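Local coordinates for protein putative hydrolase (Burkholderia cenocepacia, PDB 4X00) that probably hydrolyses ester bonds, possibly of aryl esters, as a serine hydrolase of the alpha/beta hydrolase fold, at residues D20-A25 against D68-G73; S35-I40 against Y62-Y67; H41-S46 against W111-A116. One frame throughout, in Å; residues are numbered along the deposited sequence.

Contact 1. Residues D20-A25 against D68-G73; sequences DGVVLA and DLRGHG
Asp20 and Arg70 meet tip to tip in a two-pronged, end-on salt bridge: Arg70 NH1 reaches Asp20 OD1 at 2.9 Å, and Arg70 NH2 reaches Asp20 OD2 at 3.0 Å. The bridge ties the turn before strand 23-30 to the Asp-Leu-Arg-Gly-His-Gly loop that follows strand 63-67 in this alpha/beta hydrolase fold. Both oxygens are met on their syn sides and lie in or near the guanidinium plane, although the two flat groups are twisted 33° apart. The arginine chain is extended at first and then bends at chi3 (50°), which swings its end over to the carboxylate. Further partners hold the pair: Asp93 takes Arg70 NE, Ser83 O takes Arg70 NH2, and Arg89 makes a second salt bridge to Asp20 OD2, so an alternating cluster of charges probably keeps both groups ionised. A second polar link is made by the backbone, Asp68 N to Ala25 O at 3.0 Å, where the antiparallel neighbours 23-30 and 63-67 meet. The carboxylate of Asp68 turns elsewhere, its OD2 bound to Leu74 N and Arg47. Within the loop, a type II turn from Leu69 to His72 places Gly71 at a positive phi, and His72 ND1 donates to Arg70 O at 3.0 Å from above the carbonyl plane. Packing fills in around these bonds. Val22 crosses Arg70 at about a right angle, its CG1 lying over the rim of one guanidinium face and its CB 3.7 Å from Arg70 NH1. Leu24 brings CD2 to 3.8 Å from Asp68 O and also touches Asp93 and Ile97 of helix 87-100. At the strand end of the contact, the methyl CB of Ala25 rests 3.9 Å from Asp68 OD2.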
ATOM      1  N   ASP A  20       9.021  14.268  10.833  1.00 17.83           N
ATOM      2  CA  ASP A  20       9.473  15.431  10.081  1.00 17.02           C
ATOM      3  C   ASP A  20       8.410  16.527  10.052  1.00 17.12           C
ATOM      4  O   ASP A  20       8.562  17.533   9.347  1.00 17.93           O
ATOM      5  CB  ASP A  20       9.941  15.050   8.649  1.00 16.82           C
ATOM      6  CG  ASP A  20       8.829  14.561   7.749  1.00 17.69           C
ATOM      7  OD1 ASP A  20       7.792  14.132   8.277  1.00 18.27           O
ATOM      8  OD2 ASP A  20       9.006  14.603   6.501  1.00 17.65           O
ATOM      9  N   GLY A  21       7.342  16.340  10.828  1.00 16.64           N
ATOM     10  CA  GLY A  21       6.326  17.368  10.988  1.00 15.67           C
ATOM     11  C   GLY A  21       5.139  17.219  10.049  1.00 15.51           C
ATOM     12  O   GLY A  21       4.184  17.983  10.176  1.00 16.89           O
ATOM     13  N   VAL A  22       5.183  16.271   9.106  1.00 14.41           N
ATOM     14  CA  VAL A  22       4.069  16.066   8.181  1.00 14.41           C
ATOM     15  C   VAL A  22       2.889  15.474   8.959  1.00 14.28           C
ATOM     16  O   VAL A  22       3.071  14.552   9.749  1.00 15.18           O
ATOM     17  CB  VAL A  22       4.502  15.145   7.020  1.00 15.30           C
ATOM     18  CG1 VAL A  22       3.321  14.669   6.187  1.00 16.12           C
ATOM     19  CG2 VAL A  22       5.473  15.908   6.134  1.00 16.67           C
ATOM     20  N   VAL A  23       1.699  16.018   8.763  1.00 12.82           N
ATOM     21  CA  VAL A  23       0.508  15.530   9.460  1.00 13.24           C
ATOM     22  C   VAL A  23      -0.245  14.517   8.593  1.00 12.37           C
ATOM     23  O   VAL A  23      -0.577  14.805   7.443  1.00 13.46           O
ATOM     24  CB  VAL A  23      -0.431  16.711   9.845  1.00 15.21           C
ATOM     25  CG1 VAL A  23      -1.715  16.183  10.429  1.00 16.68           C
ATOM     26  CG2 VAL A  23       0.250  17.606  10.861  1.00 15.97           C
ATOM     27  N   LEU A  24      -0.457  13.333   9.133  1.00 11.06           N
ATOM     28  CA  LEU A  24      -1.125  12.246   8.432  1.00 10.57           C
ATOM     29  C   LEU A  24      -2.568  12.165   8.839  1.00 10.29           C
ATOM     30  O   LEU A  24      -2.878  12.230  10.024  1.00 11.32           O
ATOM     31  CB  LEU A  24      -0.428  10.935   8.756  1.00 11.77           C
ATOM     32  CG  LEU A  24       1.065  10.955   8.442  1.00 13.38           C
ATOM     33  CD1 LEU A  24       1.773   9.799   9.151  1.00 16.03           C
ATOM     34  CD2 LEU A  24       1.314  10.979   6.928  1.00 13.97           C
ATOM     35  N   ALA A  25      -3.440  12.010   7.849  1.00 10.07           N
ATOM     36  CA  ALA A  25      -4.869  11.805   8.084  1.00  9.49           C
ATOM     37  C   ALA A  25      -5.111  10.318   8.316  1.00  9.22           C
ATOM     38  O   ALA A  25      -4.810   9.508   7.445  1.00  9.59           O
ATOM     39  CB  ALA A  25      -5.672  12.301   6.895  1.00  9.20           C
ATOM     40  N   ASP A  68      -3.851   8.150   4.972  1.00  7.23           N
ATOM     41  CA  ASP A  68      -3.392   8.636   3.682  1.00  7.71           C
ATOM     42  C   ASP A  68      -1.873   8.792   3.736  1.00  7.53           C
ATOM     43  O   ASP A  68      -1.315   9.406   4.665  1.00  8.98           O
ATOM     44  CB  ASP A  68      -4.028   9.983   3.324  1.00  8.20           C
ATOM     45  CG  ASP A  68      -5.535   9.911   3.162  1.00  8.62           C
ATOM     46  OD1 ASP A  68      -6.095   8.805   2.969  1.00  8.50           O
ATOM     47  OD2 ASP A  68      -6.179  10.975   3.258  1.00  9.00           O
ATOM     48  N   LEU A  69      -1.180   8.215   2.762  1.00  8.26           N
ATOM     49  CA  LEU A  69       0.278   8.431   2.629  1.00  9.00           C
ATOM     50  C   LEU A  69       0.614   9.909   2.481  1.00  8.86           C
ATOM     51  O   LEU A  69      -0.200  10.709   1.974  1.00  8.47           O
ATOM     52  CB  LEU A  69       0.827   7.703   1.396  1.00  9.41           C
ATOM     53  CG  LEU A  69       0.753   6.169   1.401  1.00  8.92           C
ATOM     54  CD1 LEU A  69       1.224   5.667   0.031  1.00  9.61           C
ATOM     55  CD2 LEU A  69       1.599   5.614   2.540  1.00  9.12           C
ATOM     56  N   ARG A  70       1.819  10.280   2.904  1.00  8.38           N
ATOM     57  CA  ARG A  70       2.290  11.622   2.587  1.00  8.31           C
ATOM     58  C   ARG A  70       2.117  11.874   1.089  1.00  8.83           C
ATOM     59  O   ARG A  70       2.296  10.984   0.239  1.00  8.56           O
ATOM     60  CB  ARG A  70       3.757  11.822   3.006  1.00  9.74           C
ATOM     61  CG  ARG A  70       4.788  10.946   2.287  1.00  9.44           C
ATOM     62  CD  ARG A  70       6.242  11.359   2.688  1.00 10.89           C
ATOM     63  NE  ARG A  70       6.318  11.425   4.150  1.00 10.83           N
ATOM     64  CZ  ARG A  70       6.909  12.396   4.833  1.00 10.75           C
ATOM     65  NH1 ARG A  70       6.801  12.416   6.141  1.00 11.83           N
ATOM     66  NH2 ARG A  70       7.624  13.342   4.201  1.00 11.61           N
ATOM     67  N   GLY A  71       1.746  13.109   0.755  1.00  8.71           N
ATOM     68  CA  GLY A  71       1.526  13.458  -0.645  1.00  9.37           C
ATOM     69  C   GLY A  71       0.196  13.042  -1.229  1.00  9.16           C
ATOM     70  O   GLY A  71      -0.048  13.329  -2.399  1.00  9.79           O
ATOM     71  N   HIS A  72      -0.638  12.364  -0.443  1.00  8.16           N
ATOM     72  CA  HIS A  72      -1.898  11.787  -0.901  1.00  7.74           C
ATOM     73  C   HIS A  72      -3.085  12.211  -0.060  1.00  7.62           C
ATOM     74  O   HIS A  72      -2.932  12.590   1.107  1.00  7.54           O
ATOM     75  CB  HIS A  72      -1.804  10.251  -0.850  1.00  7.41           C
ATOM     76  CG  HIS A  72      -0.865   9.640  -1.857  1.00  7.57           C
ATOM     77  ND1 HIS A  72       0.507   9.594  -1.691  1.00  8.13           N
ATOM     78  CD2 HIS A  72      -1.132   8.977  -3.012  1.00  7.43           C
ATOM     79  CE1 HIS A  72       1.041   8.944  -2.719  1.00  8.25           C
ATOM     80  NE2 HIS A  72       0.067   8.565  -3.538  1.00  7.99           N
ATOM     81  N   GLY A  73      -4.281  12.128  -0.652  1.00  7.85           N
ATOM     82  CA  GLY A  73      -5.513  12.283   0.104  1.00  8.86           C
ATOM     83  C   GLY A  73      -5.567  13.591   0.871  1.00  8.35           C
ATOM     84  O   GLY A  73      -5.352  14.674   0.286  1.00  9.13           O
TER

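Contact 2. Residues S35-I40 against Y62-Y67; sequences SPIIFI and YRLITY
Ser35 and Tyr62 open the pairing: Ser35 O accepts from Arg63 N at 2.9 Å and sits at the edge of the Tyr62 ring. Pro36, bonded by its backbone to Val107 of strand 107-111, turns its CA to Arg63 O in a CA-H...O contact (3.3 Å). Ile37 bonds strand 63-67 through its N, to Arg63 O, and its O, from Ile65 N, each at 2.8 Å. Its CD1 approaches the Tyr62 ring obliquely, in an off-centre CH-pi contact, 4.1 Å from the centroid. Ile38, on the opposite face of the sheet, runs side by side with Ile65, CG1 to CD1 4.0 Å. Phe39 N makes a nearly straight bond to Ile65 O (174°), and its CE1 touches Leu64 CD2 at 3.9 Å, at the ring edge. Beyond this the strands part, and a water bridges Phe39 O and Tyr67 O. Ile40 packs alongside Tyr67, whose CG sits between backbone N and carbonyl carbon (chi1 68°), carrying the ring toward strand 36-40 and its OH to 3.7 Å from Ile40 CG2. Helices 87-100 and 266-280 cover the two faces. This parallel pair, joined through helix 51-54, is a beta-alpha-beta unit of the central alpha/beta hydrolase sheet.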
ATOM      1  N   SER A  35      -7.814  -7.008  17.510  1.00 15.80           N
ATOM      2  CA  SER A  35      -6.474  -7.128  16.952  1.00 16.09           C
ATOM      3  C   SER A  35      -6.314  -6.115  15.807  1.00 14.26           C
ATOM      4  O   SER A  35      -7.162  -6.064  14.922  1.00 14.30           O
ATOM      5  CB  SER A  35      -6.241  -8.552  16.436  1.00 18.46           C
ATOM      6  OG  SER A  35      -6.562  -9.536  17.424  1.00 19.63           O
ATOM      7  N   PRO A  36      -5.252  -5.290  15.831  1.00 13.10           N
ATOM      8  CA  PRO A  36      -5.158  -4.244  14.795  1.00 13.20           C
ATOM      9  C   PRO A  36      -4.619  -4.722  13.452  1.00 11.69           C
ATOM     10  O   PRO A  36      -3.704  -5.548  13.349  1.00 11.62           O
ATOM     11  CB  PRO A  36      -4.190  -3.217  15.400  1.00 15.45           C
ATOM     12  CG  PRO A  36      -3.509  -3.914  16.545  1.00 16.51           C
ATOM     13  CD  PRO A  36      -4.367  -5.053  16.987  1.00 15.58           C
ATOM     14  N   ILE A  37      -5.169  -4.116  12.411  1.00 10.20           N
ATOM     15  CA  ILE A  37      -4.680  -4.251  11.049  1.00 10.15           C
ATOM     16  C   ILE A  37      -4.501  -2.845  10.507  1.00  9.70           C
ATOM     17  O   ILE A  37      -5.436  -2.031  10.602  1.00 10.97           O
ATOM     18  CB  ILE A  37      -5.658  -5.025  10.136  1.00 10.52           C
ATOM     19  CG1 ILE A  37      -6.007  -6.394  10.750  1.00 11.31           C
ATOM     20  CG2 ILE A  37      -5.070  -5.138   8.719  1.00 10.67           C
ATOM     21  CD1 ILE A  37      -7.129  -7.118  10.005  1.00 12.01           C
ATOM     22  N   ILE A  38      -3.306  -2.528  10.016  1.00  8.81           N
ATOM     23  CA  ILE A  38      -3.033  -1.221   9.415  1.00  8.09           C
ATOM     24  C   ILE A  38      -2.879  -1.389   7.914  1.00  8.50           C
ATOM     25  O   ILE A  38      -2.017  -2.163   7.457  1.00  9.27           O
ATOM     26  CB  ILE A  38      -1.770  -0.594  10.015  1.00  9.05           C
ATOM     27  CG1 ILE A  38      -1.949  -0.348  11.525  1.00 10.78           C
ATOM     28  CG2 ILE A  38      -1.430   0.688   9.294  1.00  9.42           C
ATOM     29  CD1 ILE A  38      -0.640   0.008  12.258  1.00 11.65           C
ATOM     30  N   PHE A  39      -3.764  -0.698   7.177  1.00  7.88           N
ATOM     31  CA  PHE A  39      -3.805  -0.736   5.722  1.00  7.83           C
ATOM     32  C   PHE A  39      -3.038   0.443   5.141  1.00  7.77           C
ATOM     33  O   PHE A  39      -3.253   1.583   5.563  1.00  9.55           O
ATOM     34  CB  PHE A  39      -5.236  -0.672   5.216  1.00  8.66           C
ATOM     35  CG  PHE A  39      -6.080  -1.840   5.644  1.00  8.84           C
ATOM     36  CD1 PHE A  39      -6.741  -1.811   6.857  1.00 10.56           C
ATOM     37  CD2 PHE A  39      -6.241  -2.948   4.809  1.00  8.49           C
ATOM     38  CE1 PHE A  39      -7.551  -2.883   7.250  1.00 11.24           C
ATOM     39  CE2 PHE A  39      -7.036  -4.032   5.189  1.00  9.45           C
ATOM     40  CZ  PHE A  39      -7.695  -3.989   6.406  1.00 10.67           C
ATOM     41  N   ILE A  40      -2.165   0.161   4.177  1.00  7.93           N
ATOM     42  CA  ILE A  40      -1.272   1.151   3.571  1.00  8.10           C
ATOM     43  C   ILE A  40      -1.519   1.139   2.088  1.00  7.90           C
ATOM     44  O   ILE A  40      -1.253   0.127   1.434  1.00  8.70           O
ATOM     45  CB  ILE A  40       0.201   0.813   3.850  1.00  9.34           C
ATOM     46  CG1 ILE A  40       0.414   0.560   5.345  1.00 10.97           C
ATOM     47  CG2 ILE A  40       1.109   1.952   3.361  1.00  9.50           C
ATOM     48  CD1 ILE A  40       1.663  -0.262   5.626  1.00 14.11           C
ATOM     49  N   TYR A  62     -11.845  -6.866  14.165  1.00 13.42           N
ATOM     50  CA  TYR A  62     -10.478  -6.341  14.189  1.00 12.45           C
ATOM     51  C   TYR A  62     -10.503  -4.838  14.366  1.00 10.85           C
ATOM     52  O   TYR A  62     -11.526  -4.211  14.095  1.00 12.26           O
ATOM     53  CB  TYR A  62      -9.728  -6.654  12.897  1.00 13.13           C
ATOM     54  CG  TYR A  62      -9.617  -8.130  12.637  1.00 14.00           C
ATOM     55  CD1 TYR A  62      -8.936  -8.959  13.523  1.00 14.99           C
ATOM     56  CD2 TYR A  62     -10.169  -8.687  11.498  1.00 14.77           C
ATOM     57  CE1 TYR A  62      -8.845 -10.349  13.287  1.00 15.48           C
ATOM     58  CE2 TYR A  62     -10.080 -10.052  11.242  1.00 15.59           C
ATOM     59  CZ  TYR A  62      -9.403 -10.877  12.145  1.00 15.54           C
ATOM     60  OH  TYR A  62      -9.310 -12.236  11.920  1.00 16.70           O
ATOM     61  N   ARG A  63      -9.387  -4.259  14.808  1.00 10.03           N
ATOM     62  CA  ARG A  63      -9.231  -2.800  14.815  1.00 10.19           C
ATOM     63  C   ARG A  63      -8.664  -2.395  13.456  1.00 10.35           C
ATOM     64  O   ARG A  63      -7.510  -2.701  13.136  1.00 11.89           O
ATOM     65  CB  ARG A  63      -8.334  -2.376  15.969  1.00 10.92           C
ATOM     66  CG  ARG A  63      -8.127  -0.863  16.036  1.00 11.72           C
ATOM     67  CD  ARG A  63      -7.214  -0.469  17.183  1.00 12.35           C
ATOM     68  NE  ARG A  63      -7.075   0.981  17.232  1.00 12.93           N
ATOM     69  CZ  ARG A  63      -6.159   1.596  17.963  1.00 14.47           C
ATOM     70  NH1 ARG A  63      -5.297   0.873  18.679  1.00 16.39           N
ATOM     71  NH2 ARG A  63      -6.101   2.926  17.970  1.00 15.75           N
ATOM     72  N   LEU A  64      -9.492  -1.738  12.639  1.00 10.35           N
ATOM     73  CA  LEU A  64      -9.146  -1.503  11.233  1.00 10.73           C
ATOM     74  C   LEU A  64      -8.653  -0.078  11.042  1.00 10.66           C
ATOM     75  O   LEU A  64      -9.440   0.865  11.082  1.00 13.23           O
ATOM     76  CB  LEU A  64     -10.363  -1.777  10.340  1.00 11.48           C
ATOM     77  CG  LEU A  64     -10.982  -3.182  10.480  1.00 11.92           C
ATOM     78  CD1 LEU A  64     -12.293  -3.251   9.673  1.00 13.35           C
ATOM     79  CD2 LEU A  64     -10.020  -4.246   9.987  1.00 12.07           C
ATOM     80  N   ILE A  65      -7.357   0.061  10.830  1.00  9.05           N
ATOM     81  CA  ILE A  65      -6.739   1.388  10.758  1.00  8.91           C
ATOM     82  C   ILE A  65      -6.314   1.679   9.322  1.00  7.83           C
ATOM     83  O   ILE A  65      -5.610   0.872   8.706  1.00  8.55           O
ATOM     84  CB  ILE A  65      -5.513   1.457  11.680  1.00  9.97           C
ATOM     85  CG1 ILE A  65      -5.936   1.229  13.139  1.00 12.52           C
ATOM     86  CG2 ILE A  65      -4.761   2.795  11.489  1.00 10.21           C
ATOM     87  CD1 ILE A  65      -4.756   0.878  14.058  1.00 14.23           C
ATOM     88  N   THR A  66      -6.697   2.845   8.803  1.00  8.10           N
ATOM     89  CA  THR A  66      -6.228   3.278   7.500  1.00  8.40           C
ATOM     90  C   THR A  66      -5.592   4.665   7.655  1.00  8.61           C
ATOM     91  O   THR A  66      -5.803   5.340   8.662  1.00  9.38           O
ATOM     92  CB  THR A  66      -7.374   3.354   6.463  1.00  8.73           C
ATOM     93  OG1 THR A  66      -8.434   4.178   6.968  1.00  9.07           O
ATOM     94  CG2 THR A  66      -7.945   1.986   6.129  1.00  9.53           C
ATOM     95  N   TYR A  67      -4.833   5.094   6.654  1.00  7.59           N
ATOM     96  CA  TYR A  67      -4.342   6.463   6.631  1.00  7.00           C
ATOM     97  C   TYR A  67      -3.990   6.843   5.213  1.00  7.22           C
ATOM     98  O   TYR A  67      -3.848   5.985   4.326  1.00  8.22           O
ATOM     99  CB  TYR A  67      -3.120   6.648   7.545  1.00  8.41           C
ATOM    100  CG  TYR A  67      -1.842   5.956   7.150  1.00  8.09           C
ATOM    101  CD1 TYR A  67      -1.669   4.595   7.391  1.00  8.20           C
ATOM    102  CD2 TYR A  67      -0.785   6.666   6.584  1.00  8.11           C
ATOM    103  CE1 TYR A  67      -0.474   3.957   7.090  1.00  8.96           C
ATOM    104  CE2 TYR A  67       0.416   6.059   6.277  1.00  7.93           C
ATOM    105  CZ  TYR A  67       0.580   4.686   6.560  1.00  8.51           C
ATOM    106  OH  TYR A  67       1.768   4.066   6.265  1.00  9.73           O
TER
HETATM  107  O   HOH W   1      -4.591   3.279   3.900  1.00 11.18           O

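Contact 3. Residues H41-S46 against W111-A116; sequences HGLLGS and WSLGGA
Gly42 lies against Trp111 and Leu113, its CA 3.2 Å from Trp111 O and its N 3.3 Å from Trp111 CE3 at the indole. The lack of a side chain lets Gly42 come this close to the Trp111 carbonyl. Gly114 N lies 3.4 Å from His41 O, at an angle too poor for a bond; it donates instead to Trp111 O. Leu113 CB lies 3.7 Å from Leu43 N and, with CG anti to the backbone N (chi1 169°), Leu113 CD2 comes 4.3 Å from Leu43 CB. Ser112, between Trp111 and Leu113, has phi 61° and psi -112°, consistent with the strained turn of a nucleophile elbow (Gly-x-Ser-x-Gly), and probably forms a catalytic triad with His259 and Asp230. The amides Leu43 N and Leu113 N lie 4.5 Å apart near Ser112, consistent with the oxyanion hole that the His-Gly loop builds in this family. That loop is shaped by a type II turn from Gly42 to Gly45, whose Gly42 O accepts from Gly45 N and, at 2.8 Å, from His41 ND1 in the plane of its imidazole. Gly45 and Ser46 lie over one face of the His41 ring. Helix 198-204 packs on Leu43 and Leu113, while Trp111 NE1 donates to His259 O and His41 NE2 accepts from Leu69 N.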
ATOM      1  N   HIS A  41      -2.098   2.209   1.551  1.00  8.00           N
ATOM      2  CA  HIS A  41      -2.471   2.221   0.144  1.00  7.66           C
ATOM      3  C   HIS A  41      -1.272   2.475  -0.785  1.00  8.17           C
ATOM      4  O   HIS A  41      -0.128   2.573  -0.330  1.00  8.08           O
ATOM      5  CB  HIS A  41      -3.578   3.259  -0.111  1.00  7.73           C
ATOM      6  CG  HIS A  41      -3.133   4.682   0.064  1.00  7.05           C
ATOM      7  ND1 HIS A  41      -2.458   5.387  -0.915  1.00  8.06           N
ATOM      8  CD2 HIS A  41      -3.294   5.542   1.105  1.00  7.25           C
ATOM      9  CE1 HIS A  41      -2.205   6.618  -0.471  1.00  8.07           C
ATOM     10  NE2 HIS A  41      -2.726   6.747   0.741  1.00  7.44           N
ATOM     11  N   GLY A  42      -1.550   2.538  -2.087  1.00  7.76           N
ATOM     12  CA  GLY A  42      -0.515   2.668  -3.095  1.00  8.17           C
ATOM     13  C   GLY A  42      -0.562   4.008  -3.807  1.00  7.78           C
ATOM     14  O   GLY A  42      -1.308   4.924  -3.428  1.00  7.80           O
ATOM     15  N   LEU A  43       0.233   4.099  -4.852  1.00  7.58           N
ATOM     16  CA  LEU A  43       0.420   5.372  -5.548  1.00  7.37           C
ATOM     17  C   LEU A  43      -0.899   5.890  -6.116  1.00  7.82           C
ATOM     18  O   LEU A  43      -1.638   5.126  -6.767  1.00  9.04           O
ATOM     19  CB  LEU A  43       1.427   5.187  -6.681  1.00  7.98           C
ATOM     20  CG  LEU A  43       1.750   6.467  -7.461  1.00  8.67           C
ATOM     21  CD1 LEU A  43       2.366   7.577  -6.567  1.00 10.34           C
ATOM     22  CD2 LEU A  43       2.680   6.108  -8.603  1.00  9.69           C
ATOM     23  N   LEU A  44      -1.181   7.170  -5.857  1.00  7.86           N
ATOM     24  CA  LEU A  44      -2.411   7.879  -6.285  1.00  8.19           C
ATOM     25  C   LEU A  44      -3.666   7.379  -5.568  1.00  7.97           C
ATOM     26  O   LEU A  44      -4.783   7.781  -5.914  1.00  9.10           O
ATOM     27  CB  LEU A  44      -2.644   7.815  -7.812  1.00 10.47           C
ATOM     28  CG  LEU A  44      -1.552   8.435  -8.674  1.00 13.36           C
ATOM     29  CD1 LEU A  44      -2.092   8.599 -10.093  1.00 12.98           C
ATOM     30  CD2 LEU A  44      -0.993   9.730  -8.155  1.00 14.87           C
ATOM     31  N   GLY A  45      -3.488   6.581  -4.525  1.00  7.10           N
ATOM     32  CA  GLY A  45      -4.610   6.125  -3.719  1.00  7.65           C
ATOM     33  C   GLY A  45      -4.930   7.013  -2.531  1.00  7.45           C
ATOM     34  O   GLY A  45      -4.408   8.131  -2.392  1.00  7.63           O
ATOM     35  N   SER A  46      -5.759   6.496  -1.626  1.00  7.58           N
ATOM     36  CA  SER A  46      -5.971   7.090  -0.309  1.00  7.76           C
ATOM     37  C   SER A  46      -6.668   6.025   0.535  1.00  7.02           C
ATOM     38  O   SER A  46      -6.847   4.891   0.075  1.00  7.09           O
ATOM     39  CB  SER A  46      -6.838   8.344  -0.355  1.00  8.64           C
ATOM     40  OG  SER A  46      -8.211   7.967  -0.570  1.00  7.95           O
ATOM     41  N   TRP A 111      -0.453  -2.147  -0.168  1.00  7.81           N
ATOM     42  CA  TRP A 111      -0.766  -2.255  -1.592  1.00  8.20           C
ATOM     43  C   TRP A 111       0.260  -1.496  -2.417  1.00  7.67           C
ATOM     44  O   TRP A 111       0.390  -0.280  -2.252  1.00  7.95           O
ATOM     45  CB  TRP A 111      -2.161  -1.691  -1.865  1.00  8.63           C
ATOM     46  CG  TRP A 111      -2.528  -1.645  -3.309  1.00  8.40           C
ATOM     47  CD1 TRP A 111      -2.242  -2.592  -4.248  1.00  8.41           C
ATOM     48  CD2 TRP A 111      -3.257  -0.596  -3.989  1.00  9.67           C
ATOM     49  NE1 TRP A 111      -2.753  -2.201  -5.473  1.00  8.22           N
ATOM     50  CE2 TRP A 111      -3.375  -0.985  -5.334  1.00  9.17           C
ATOM     51  CE3 TRP A 111      -3.848   0.611  -3.575  1.00 11.30           C
ATOM     52  CZ2 TRP A 111      -4.059  -0.222  -6.276  1.00 10.43           C
ATOM     53  CZ3 TRP A 111      -4.501   1.383  -4.524  1.00 12.36           C
ATOM     54  CH2 TRP A 111      -4.589   0.971  -5.858  1.00 11.63           C
ATOM     55  N   SER A 112       0.987  -2.212  -3.284  1.00  8.33           N
ATOM     56  CA  SER A 112       1.828  -1.608  -4.326  1.00  8.84           C
ATOM     57  C   SER A 112       2.912  -0.726  -3.668  1.00  8.88           C
ATOM     58  O   SER A 112       3.801  -1.278  -2.999  1.00  9.37           O
ATOM     59  CB  SER A 112       0.948  -0.864  -5.330  1.00  8.52           C
ATOM     60  OG  SER A 112       1.702  -0.500  -6.473  1.00  9.36           O
ATOM     61  N   LEU A 113       2.873   0.599  -3.817  1.00  8.26           N
ATOM     62  CA  LEU A 113       3.831   1.459  -3.115  1.00  8.66           C
ATOM     63  C   LEU A 113       3.829   1.178  -1.605  1.00  8.40           C
ATOM     64  O   LEU A 113       4.855   1.263  -0.941  1.00  8.87           O
ATOM     65  CB  LEU A 113       3.483   2.934  -3.428  1.00  9.86           C
ATOM     66  CG  LEU A 113       4.180   3.993  -2.601  1.00 12.48           C
ATOM     67  CD1 LEU A 113       5.642   3.932  -2.887  1.00 14.02           C
ATOM     68  CD2 LEU A 113       3.592   5.358  -2.986  1.00 12.74           C
ATOM     69  N   GLY A 114       2.659   0.821  -1.084  1.00  8.25           N
ATOM     70  CA  GLY A 114       2.539   0.487   0.322  1.00  8.98           C
ATOM     71  C   GLY A 114       3.421  -0.685   0.727  1.00  9.38           C
ATOM     72  O   GLY A 114       3.865  -0.761   1.878  1.00  9.53           O
ATOM     73  N   GLY A 115       3.656  -1.607  -0.212  1.00  8.73           N
ATOM     74  CA  GLY A 115       4.586  -2.711   0.030  1.00  9.77           C
ATOM     75  C   GLY A 115       6.016  -2.212   0.213  1.00  9.55           C
ATOM     76  O   GLY A 115       6.767  -2.701   1.065  1.00  9.59           O
ATOM     77  N   ALA A 116       6.392  -1.218  -0.587  1.00 10.07           N
ATOM     78  CA  ALA A 116       7.725  -0.634  -0.437  1.00 10.71           C
ATOM     79  C   ALA A 116       7.861   0.097   0.893  1.00 10.49           C
ATOM     80  O   ALA A 116       8.934   0.084   1.522  1.00 11.36           O
ATOM     81  CB  ALA A 116       8.012   0.317  -1.602  1.00 11.60           C
TER

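From the N terminus the chain first passes 20-25, at the start of strand 23-30, then strand 36-40 and the loop 41-46. Strand 63-67 lies parallel beside 36-40, closing contact 2, and the loop straight after it, 68-73, closes contact 1; contact 2 is therefore nested inside contact 1. Contact 3 closes last, when 111-116 reaches 41-46, and its span crosses both others. Contact 1 ties strand 23-30 and the turn before it to the loop after 63-67, contact 2 pairs two inner strands, and contact 3 joins the loop after 36-40 to the start of helix 113-125. Ile40 O probably bonds Trp111 N at 2.9 Å, and His72 NE2 probably bonds Leu44 N.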